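Local coordinates for protein serine-threonine phosphatase 2C (Toxoplasma gondii, PDB 2I44) that probably acts as a metal-dependent protein serine/threonine phosphatase of the PP2C family and binds calcium ions, at residues A[151-163]-A[171-183]. Numbering follows the deposited sequence.
Sequences AVGHLGDSRIAMG and NCEFLTVDHKPDM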
ATOM      1  N   ALA A 151       4.224  -1.763  11.518  1.00 17.39           N
ATOM      2  CA  ALA A 151       2.774  -1.740  11.482  1.00 16.86           C
ATOM      3  C   ALA A 151       2.347  -1.706  10.021  1.00 16.48           C
ATOM      4  O   ALA A 151       2.447  -0.668   9.363  1.00 18.10           O
ATOM      5  CB  ALA A 151       2.255  -0.506  12.214  1.00 16.23           C
ATOM      6  N   VAL A 152       1.882  -2.844   9.519  1.00 14.56           N
ATOM      7  CA  VAL A 152       1.439  -2.949   8.139  1.00 14.09           C
ATOM      8  C   VAL A 152      -0.047  -2.623   8.001  1.00 13.15           C
ATOM      9  O   VAL A 152      -0.884  -3.116   8.762  1.00 12.29           O
ATOM     10  CB  VAL A 152       1.674  -4.380   7.573  1.00 15.22           C
ATOM     11  CG1 VAL A 152       1.111  -4.484   6.169  1.00 16.99           C
ATOM     12  CG2 VAL A 152       3.154  -4.704   7.555  1.00 14.55           C
ATOM     13  N   GLY A 153      -0.362  -1.787   7.023  1.00 12.69           N
ATOM     14  CA  GLY A 153      -1.742  -1.432   6.767  1.00 11.70           C
ATOM     15  C   GLY A 153      -1.963  -1.461   5.268  1.00 12.47           C
ATOM     16  O   GLY A 153      -1.010  -1.285   4.501  1.00 14.41           O
ATOM     17  N   HIS A 154      -3.195  -1.709   4.835  1.00 12.95           N
ATOM     18  CA  HIS A 154      -3.484  -1.704   3.408  1.00 14.33           C
ATOM     19  C   HIS A 154      -4.956  -1.623   3.056  1.00 14.32           C
ATOM     20  O   HIS A 154      -5.837  -1.925   3.859  1.00 14.96           O
ATOM     21  CB  HIS A 154      -2.862  -2.924   2.701  1.00 14.05           C
ATOM     22  CG  HIS A 154      -3.766  -4.117   2.616  1.00 13.84           C
ATOM     23  ND1 HIS A 154      -4.034  -4.928   3.697  1.00 15.78           N
ATOM     24  CD2 HIS A 154      -4.437  -4.653   1.569  1.00 15.68           C
ATOM     25  CE1 HIS A 154      -4.826  -5.915   3.319  1.00 16.95           C
ATOM     26  NE2 HIS A 154      -5.086  -5.772   2.032  1.00 15.99           N
ATOM     27  N   LEU A 155      -5.193  -1.198   1.824  1.00 14.67           N
ATOM     28  CA  LEU A 155      -6.521  -1.075   1.254  1.00 14.24           C
ATOM     29  C   LEU A 155      -6.356  -1.460  -0.207  1.00 14.00           C
ATOM     30  O   LEU A 155      -5.527  -0.883  -0.909  1.00 14.18           O
ATOM     31  CB  LEU A 155      -7.023   0.371   1.317  1.00 12.59           C
ATOM     32  CG  LEU A 155      -7.392   1.013   2.658  1.00 15.74           C
ATOM     33  CD1 LEU A 155      -7.782   2.465   2.417  1.00 10.95           C
ATOM     34  CD2 LEU A 155      -8.549   0.257   3.310  1.00 10.08           C
ATOM     35  N   GLY A 156      -7.117  -2.442  -0.670  1.00 13.88           N
ATOM     36  CA  GLY A 156      -7.017  -2.798  -2.074  1.00 13.44           C
ATOM     37  C   GLY A 156      -6.252  -4.055  -2.416  1.00 12.99           C
ATOM     38  O   GLY A 156      -6.214  -4.994  -1.629  1.00 11.69           O
ATOM     39  N   ASP A 157      -5.630  -4.070  -3.591  1.00 13.14           N
ATOM     40  CA  ASP A 157      -4.908  -5.252  -4.018  1.00 10.98           C
ATOM     41  C   ASP A 157      -3.424  -5.077  -4.277  1.00 11.08           C
ATOM     42  O   ASP A 157      -2.839  -5.837  -5.039  1.00 11.74           O
ATOM     43  CB  ASP A 157      -5.579  -5.872  -5.242  1.00 14.47           C
ATOM     44  CG  ASP A 157      -5.761  -4.881  -6.360  1.00 16.68           C
ATOM     45  OD1 ASP A 157      -5.087  -3.830  -6.343  1.00 17.33           O
ATOM     46  OD2 ASP A 157      -6.565  -5.162  -7.260  1.00 20.89           O
ATOM     47  N   SER A 158      -2.817  -4.061  -3.674  1.00 10.98           N
ATOM     48  CA  SER A 158      -1.369  -3.897  -3.775  1.00 11.12           C
ATOM     49  C   SER A 158      -0.915  -4.781  -2.611  1.00 11.43           C
ATOM     50  O   SER A 158      -1.698  -5.032  -1.688  1.00 11.89           O
ATOM     51  CB  SER A 158      -0.944  -2.448  -3.533  1.00 12.91           C
ATOM     52  OG  SER A 158      -1.260  -1.637  -4.646  1.00 10.20           O
ATOM     53  N   ARG A 159       0.326  -5.260  -2.632  1.00 13.04           N
ATOM     54  CA  ARG A 159       0.770  -6.149  -1.564  1.00 12.93           C
ATOM     55  C   ARG A 159       2.159  -5.892  -1.003  1.00 12.81           C
ATOM     56  O   ARG A 159       2.994  -5.234  -1.624  1.00 13.11           O
ATOM     57  CB  ARG A 159       0.739  -7.596  -2.059  1.00 12.34           C
ATOM     58  CG  ARG A 159      -0.588  -8.057  -2.624  1.00 15.63           C
ATOM     59  CD  ARG A 159      -0.438  -9.427  -3.259  1.00 15.42           C
ATOM     60  NE  ARG A 159      -1.689  -9.916  -3.819  1.00 16.78           N
ATOM     61  CZ  ARG A 159      -1.834 -11.120  -4.367  1.00 19.52           C
ATOM     62  NH1 ARG A 159      -0.798 -11.950  -4.426  1.00 21.81           N
ATOM     63  NH2 ARG A 159      -3.008 -11.505  -4.850  1.00 17.81           N
ATOM     64  N   ILE A 160       2.392  -6.449   0.179  1.00 12.78           N
ATOM     65  CA  ILE A 160       3.685  -6.366   0.846  1.00 15.13           C
ATOM     66  C   ILE A 160       4.187  -7.794   1.047  1.00 13.49           C
ATOM     67  O   ILE A 160       3.488  -8.619   1.629  1.00 15.37           O
ATOM     68  CB  ILE A 160       3.586  -5.684   2.233  1.00 15.22           C
ATOM     69  CG1 ILE A 160       3.083  -4.246   2.076  1.00 16.04           C
ATOM     70  CG2 ILE A 160       4.957  -5.690   2.915  1.00 13.01           C
ATOM     71  CD1 ILE A 160       3.052  -3.465   3.384  1.00 15.55           C
ATOM     72  N   ALA A 161       5.382  -8.087   0.549  1.00 13.65           N
ATOM     73  CA  ALA A 161       5.965  -9.419   0.704  1.00 13.79           C
ATOM     74  C   ALA A 161       7.095  -9.330   1.727  1.00 15.65           C
ATOM     75  O   ALA A 161       7.729  -8.280   1.882  1.00 14.12           O
ATOM     76  CB  ALA A 161       6.496  -9.929  -0.627  1.00 15.02           C
HETATM   77  N   MSE A 162       7.348 -10.428   2.427  1.00 16.61           N
HETATM   78  CA  MSE A 162       8.381 -10.428   3.453  1.00 20.27           C
HETATM   79  C   MSE A 162       9.291 -11.646   3.371  1.00 20.34           C
HETATM   80  O   MSE A 162       8.825 -12.781   3.272  1.00 22.90           O
HETATM   81  CB  MSE A 162       7.727 -10.370   4.838  1.00 22.39           C
HETATM   82  CG  MSE A 162       8.701 -10.133   5.989  1.00 26.93           C
HETATM   83 SE   MSE A 162       9.200  -8.273   6.159  1.00 38.15          SE
HETATM   84  CE  MSE A 162       7.990  -7.804   7.604  1.00 24.58           C
ATOM     85  N   GLY A 163      10.594 -11.399   3.405  1.00 20.33           N
ATOM     86  CA  GLY A 163      11.559 -12.479   3.358  1.00 21.59           C
ATOM     87  C   GLY A 163      12.194 -12.641   4.726  1.00 22.87           C
ATOM     88  O   GLY A 163      12.799 -11.705   5.247  1.00 24.76           O
ATOM     89  N   ASN A 171      11.998 -17.867   4.164  1.00 27.06           N
ATOM     90  CA  ASN A 171      10.543 -17.966   4.280  1.00 26.71           C
ATOM     91  C   ASN A 171       9.967 -16.702   3.629  1.00 25.43           C
ATOM     92  O   ASN A 171      10.286 -15.584   4.034  1.00 24.43           O
ATOM     93  CB  ASN A 171      10.142 -18.051   5.755  1.00 28.86           C
ATOM     94  CG  ASN A 171       8.643 -18.171   5.954  1.00 33.58           C
ATOM     95  OD1 ASN A 171       7.883 -17.235   5.680  1.00 35.73           O
ATOM     96  ND2 ASN A 171       8.204 -19.330   6.437  1.00 37.61           N
ATOM     97  N   CYS A 172       9.125 -16.891   2.617  1.00 22.92           N
ATOM     98  CA  CYS A 172       8.540 -15.779   1.876  1.00 21.63           C
ATOM     99  C   CYS A 172       7.024 -15.804   1.889  1.00 21.89           C
ATOM    100  O   CYS A 172       6.412 -16.797   1.498  1.00 20.94           O
ATOM    101  CB  CYS A 172       9.039 -15.826   0.433  1.00 20.95           C
ATOM    102  SG  CYS A 172      10.830 -15.814   0.326  1.00 20.82           S
ATOM    103  N   GLU A 173       6.419 -14.699   2.313  1.00 19.73           N
ATOM    104  CA  GLU A 173       4.967 -14.626   2.383  1.00 19.85           C
ATOM    105  C   GLU A 173       4.472 -13.196   2.180  1.00 19.21           C
ATOM    106  O   GLU A 173       5.240 -12.242   2.281  1.00 18.88           O
ATOM    107  CB  GLU A 173       4.496 -15.110   3.756  1.00 21.49           C
ATOM    108  CG  GLU A 173       4.817 -14.124   4.885  1.00 27.21           C
ATOM    109  CD  GLU A 173       4.139 -14.480   6.205  1.00 31.61           C
ATOM    110  OE1 GLU A 173       2.966 -14.910   6.166  1.00 34.07           O
ATOM    111  OE2 GLU A 173       4.767 -14.314   7.280  1.00 33.25           O
ATOM    112  N   PHE A 174       3.183 -13.063   1.886  1.00 16.58           N
ATOM    113  CA  PHE A 174       2.567 -11.751   1.738  1.00 16.12           C
ATOM    114  C   PHE A 174       2.011 -11.429   3.120  1.00 14.53           C
ATOM    115  O   PHE A 174       1.501 -12.318   3.795  1.00 13.66           O
ATOM    116  CB  PHE A 174       1.415 -11.795   0.727  1.00 16.20           C
ATOM    117  CG  PHE A 174       1.862 -11.825  -0.698  1.00 15.30           C
ATOM    118  CD1 PHE A 174       2.669 -10.807  -1.210  1.00 15.48           C
ATOM    119  CD2 PHE A 174       1.465 -12.855  -1.542  1.00 15.11           C
ATOM    120  CE1 PHE A 174       3.068 -10.817  -2.540  1.00 15.12           C
ATOM    121  CE2 PHE A 174       1.857 -12.872  -2.868  1.00 11.58           C
ATOM    122  CZ  PHE A 174       2.660 -11.849  -3.368  1.00 14.78           C
ATOM    123  N   LEU A 175       2.126 -10.177   3.552  1.00 14.75           N
ATOM    124  CA  LEU A 175       1.598  -9.791   4.855  1.00 15.65           C
ATOM    125  C   LEU A 175       0.194  -9.215   4.696  1.00 16.01           C
ATOM    126  O   LEU A 175      -0.466  -8.871   5.673  1.00 16.22           O
ATOM    127  CB  LEU A 175       2.506  -8.747   5.513  1.00 17.31           C
ATOM    128  CG  LEU A 175       3.933  -9.205   5.822  1.00 21.07           C
ATOM    129  CD1 LEU A 175       4.748  -8.038   6.385  1.00 24.15           C
ATOM    130  CD2 LEU A 175       3.895 -10.361   6.810  1.00 20.97           C
ATOM    131  N   THR A 176      -0.259  -9.112   3.453  1.00 16.49           N
ATOM    132  CA  THR A 176      -1.579  -8.563   3.174  1.00 16.98           C
ATOM    133  C   THR A 176      -2.365  -9.437   2.211  1.00 15.30           C
ATOM    134  O   THR A 176      -1.803 -10.036   1.298  1.00 19.64           O
ATOM    135  CB  THR A 176      -1.474  -7.148   2.543  1.00 18.19           C
ATOM    136  OG1 THR A 176      -0.737  -7.232   1.313  1.00 16.40           O
ATOM    137  CG2 THR A 176      -0.769  -6.191   3.484  1.00 16.37           C
ATOM    138  N   VAL A 177      -3.672  -9.494   2.425  1.00 14.81           N
ATOM    139  CA  VAL A 177      -4.575 -10.252   1.573  1.00 15.22           C
ATOM    140  C   VAL A 177      -5.461  -9.228   0.845  1.00 12.76           C
ATOM    141  O   VAL A 177      -6.039  -8.350   1.479  1.00 12.64           O
ATOM    142  CB  VAL A 177      -5.451 -11.202   2.414  1.00 15.37           C
ATOM    143  CG1 VAL A 177      -6.502 -11.860   1.529  1.00 14.11           C
ATOM    144  CG2 VAL A 177      -4.562 -12.268   3.081  1.00 16.58           C
ATOM    145  N   ASP A 178      -5.565  -9.347  -0.473  1.00 12.73           N
ATOM    146  CA  ASP A 178      -6.343  -8.399  -1.268  1.00 13.89           C
ATOM    147  C   ASP A 178      -7.789  -8.245  -0.819  1.00 14.92           C
ATOM    148  O   ASP A 178      -8.420  -9.206  -0.389  1.00 14.13           O
ATOM    149  CB  ASP A 178      -6.371  -8.807  -2.744  1.00 15.20           C
ATOM    150  CG  ASP A 178      -4.987  -8.951  -3.350  1.00 18.06           C
ATOM    151  OD1 ASP A 178      -3.991  -8.542  -2.708  1.00 19.40           O
ATOM    152  OD2 ASP A 178      -4.903  -9.470  -4.485  1.00 16.37           O
ATOM    153  N   HIS A 179      -8.306  -7.027  -0.921  1.00 14.19           N
ATOM    154  CA  HIS A 179      -9.704  -6.778  -0.597  1.00 13.42           C
ATOM    155  C   HIS A 179     -10.424  -6.938  -1.933  1.00 14.52           C
ATOM    156  O   HIS A 179     -10.378  -6.069  -2.795  1.00 12.05           O
ATOM    157  CB  HIS A 179      -9.897  -5.363  -0.052  1.00 13.12           C
ATOM    158  CG  HIS A 179      -9.230  -5.130   1.271  1.00 12.72           C
ATOM    159  ND1 HIS A 179      -8.272  -4.159   1.460  1.00 11.38           N
ATOM    160  CD2 HIS A 179      -9.401  -5.728   2.475  1.00 13.56           C
ATOM    161  CE1 HIS A 179      -7.881  -4.166   2.721  1.00 11.13           C
ATOM    162  NE2 HIS A 179      -8.552  -5.108   3.359  1.00 14.22           N
ATOM    163  N   LYS A 180     -11.057  -8.085  -2.109  1.00 15.92           N
ATOM    164  CA  LYS A 180     -11.775  -8.393  -3.335  1.00 18.40           C
ATOM    165  C   LYS A 180     -13.285  -8.377  -3.080  1.00 18.88           C
ATOM    166  O   LYS A 180     -13.757  -8.858  -2.054  1.00 18.18           O
ATOM    167  CB  LYS A 180     -11.324  -9.764  -3.857  1.00 22.08           C
ATOM    168  CG  LYS A 180      -9.839  -9.828  -4.256  1.00 25.63           C
ATOM    169  CD  LYS A 180      -9.519  -8.819  -5.369  1.00 30.92           C
ATOM    170  CE  LYS A 180      -8.073  -8.952  -5.885  1.00 32.76           C
ATOM    171  NZ  LYS A 180      -7.770  -8.018  -7.018  1.00 33.84           N
ATOM    172  N   PRO A 181     -14.054  -7.812  -4.017  1.00 19.08           N
ATOM    173  CA  PRO A 181     -15.511  -7.725  -3.897  1.00 20.19           C
ATOM    174  C   PRO A 181     -16.241  -9.056  -3.723  1.00 18.94           C
ATOM    175  O   PRO A 181     -17.343  -9.094  -3.172  1.00 18.29           O
ATOM    176  CB  PRO A 181     -15.919  -6.983  -5.171  1.00 19.93           C
ATOM    177  CG  PRO A 181     -14.846  -7.329  -6.133  1.00 21.63           C
ATOM    178  CD  PRO A 181     -13.602  -7.237  -5.296  1.00 20.45           C
ATOM    179  N   ASP A 182     -15.646 -10.148  -4.190  1.00 17.67           N
ATOM    180  CA  ASP A 182     -16.307 -11.438  -4.031  1.00 18.47           C
ATOM    181  C   ASP A 182     -16.007 -12.149  -2.711  1.00 17.81           C
ATOM    182  O   ASP A 182     -16.596 -13.191  -2.427  1.00 18.04           O
ATOM    183  CB  ASP A 182     -16.040 -12.365  -5.233  1.00 20.56           C
ATOM    184  CG  ASP A 182     -14.579 -12.455  -5.605  1.00 23.48           C
ATOM    185  OD1 ASP A 182     -13.781 -11.619  -5.132  1.00 26.07           O
ATOM    186  OD2 ASP A 182     -14.234 -13.360  -6.402  1.00 23.93           O
HETATM  187  N   MSE A 183     -15.110 -11.597  -1.896  1.00 16.08           N
HETATM  188  CA  MSE A 183     -14.847 -12.204  -0.589  1.00 17.55           C
HETATM  189  C   MSE A 183     -16.200 -12.047   0.112  1.00 17.10           C
HETATM  190  O   MSE A 183     -16.741 -10.943   0.173  1.00 16.29           O
HETATM  191  CB  MSE A 183     -13.766 -11.439   0.185  1.00 22.20           C
HETATM  192  CG  MSE A 183     -12.323 -11.833  -0.150  1.00 30.64           C
HETATM  193 SE   MSE A 183     -11.867 -13.697   0.262  1.00 54.63          SE
HETATM  194  CE  MSE A 183     -12.842 -13.906   1.885  1.00 27.68           C
TER
HETATM  195  O   HOH W   1      -3.264  -8.306  -6.167  1.00 12.53           O
HETATM  196  O   HOH W   2      -3.087  -7.491  -0.359  1.00 11.65           O
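OD1 of Asp178 takes bonds from NE of Arg159 (2.9 Å) and from a water. That water also donates to the carbonyl O of Ser158 and accepts from OG1 of Thr176. OD2 of Asp178 is met by NH2 of Arg159 (2.8 Å), from above the carboxylate plane, and by a second water that also donates to the carbonyl O of Asp157. Arg159 thus approaches side-on. Its chain is extended at chi2 (172°), and CD lies over the centre of the Phe174 ring, 3.8 Å from its centroid. The guanidinium stands steeply to that ring, in an off-centre cation-pi contact. Trp269 meets Phe174 edge-to-face.

The His154 ring is sandwiched. CB of Thr176 sits over one face, and His179 stacks offset on the opposite one, with planes 8° apart. NE2 of His154 donates to the carbonyl O of Val177 (2.8 Å). This one bent bond and the two covered faces help hold His154. ND1 of His179 accepts from the backbone N of Gly156 (3.0 Å), in the ring plane, while its NE2 bonds Asp248. These two bonds fix the His179 ring.

The chain crosses between the two sheets of the PP2C beta-sandwich at 156-158, and loop 175-180 packs against both strands. Strands 159-163 and 171-174 pair antiparallel as a hairpin. Leu175 CD1 packs tightly on Met162 CE and also touches Val152; all three residues touch Met261 of strand 258-264.

NZ of Lys180 forms a salt bridge with OD2 of Asp157 (3.1 Å). Asp157 lies close to Asp266, a calcium ligand. The contact thus ties the loop after the hairpin to the edge of the metal site, and Arg159 and the two waters would probably favour the carboxylate form of Asp178.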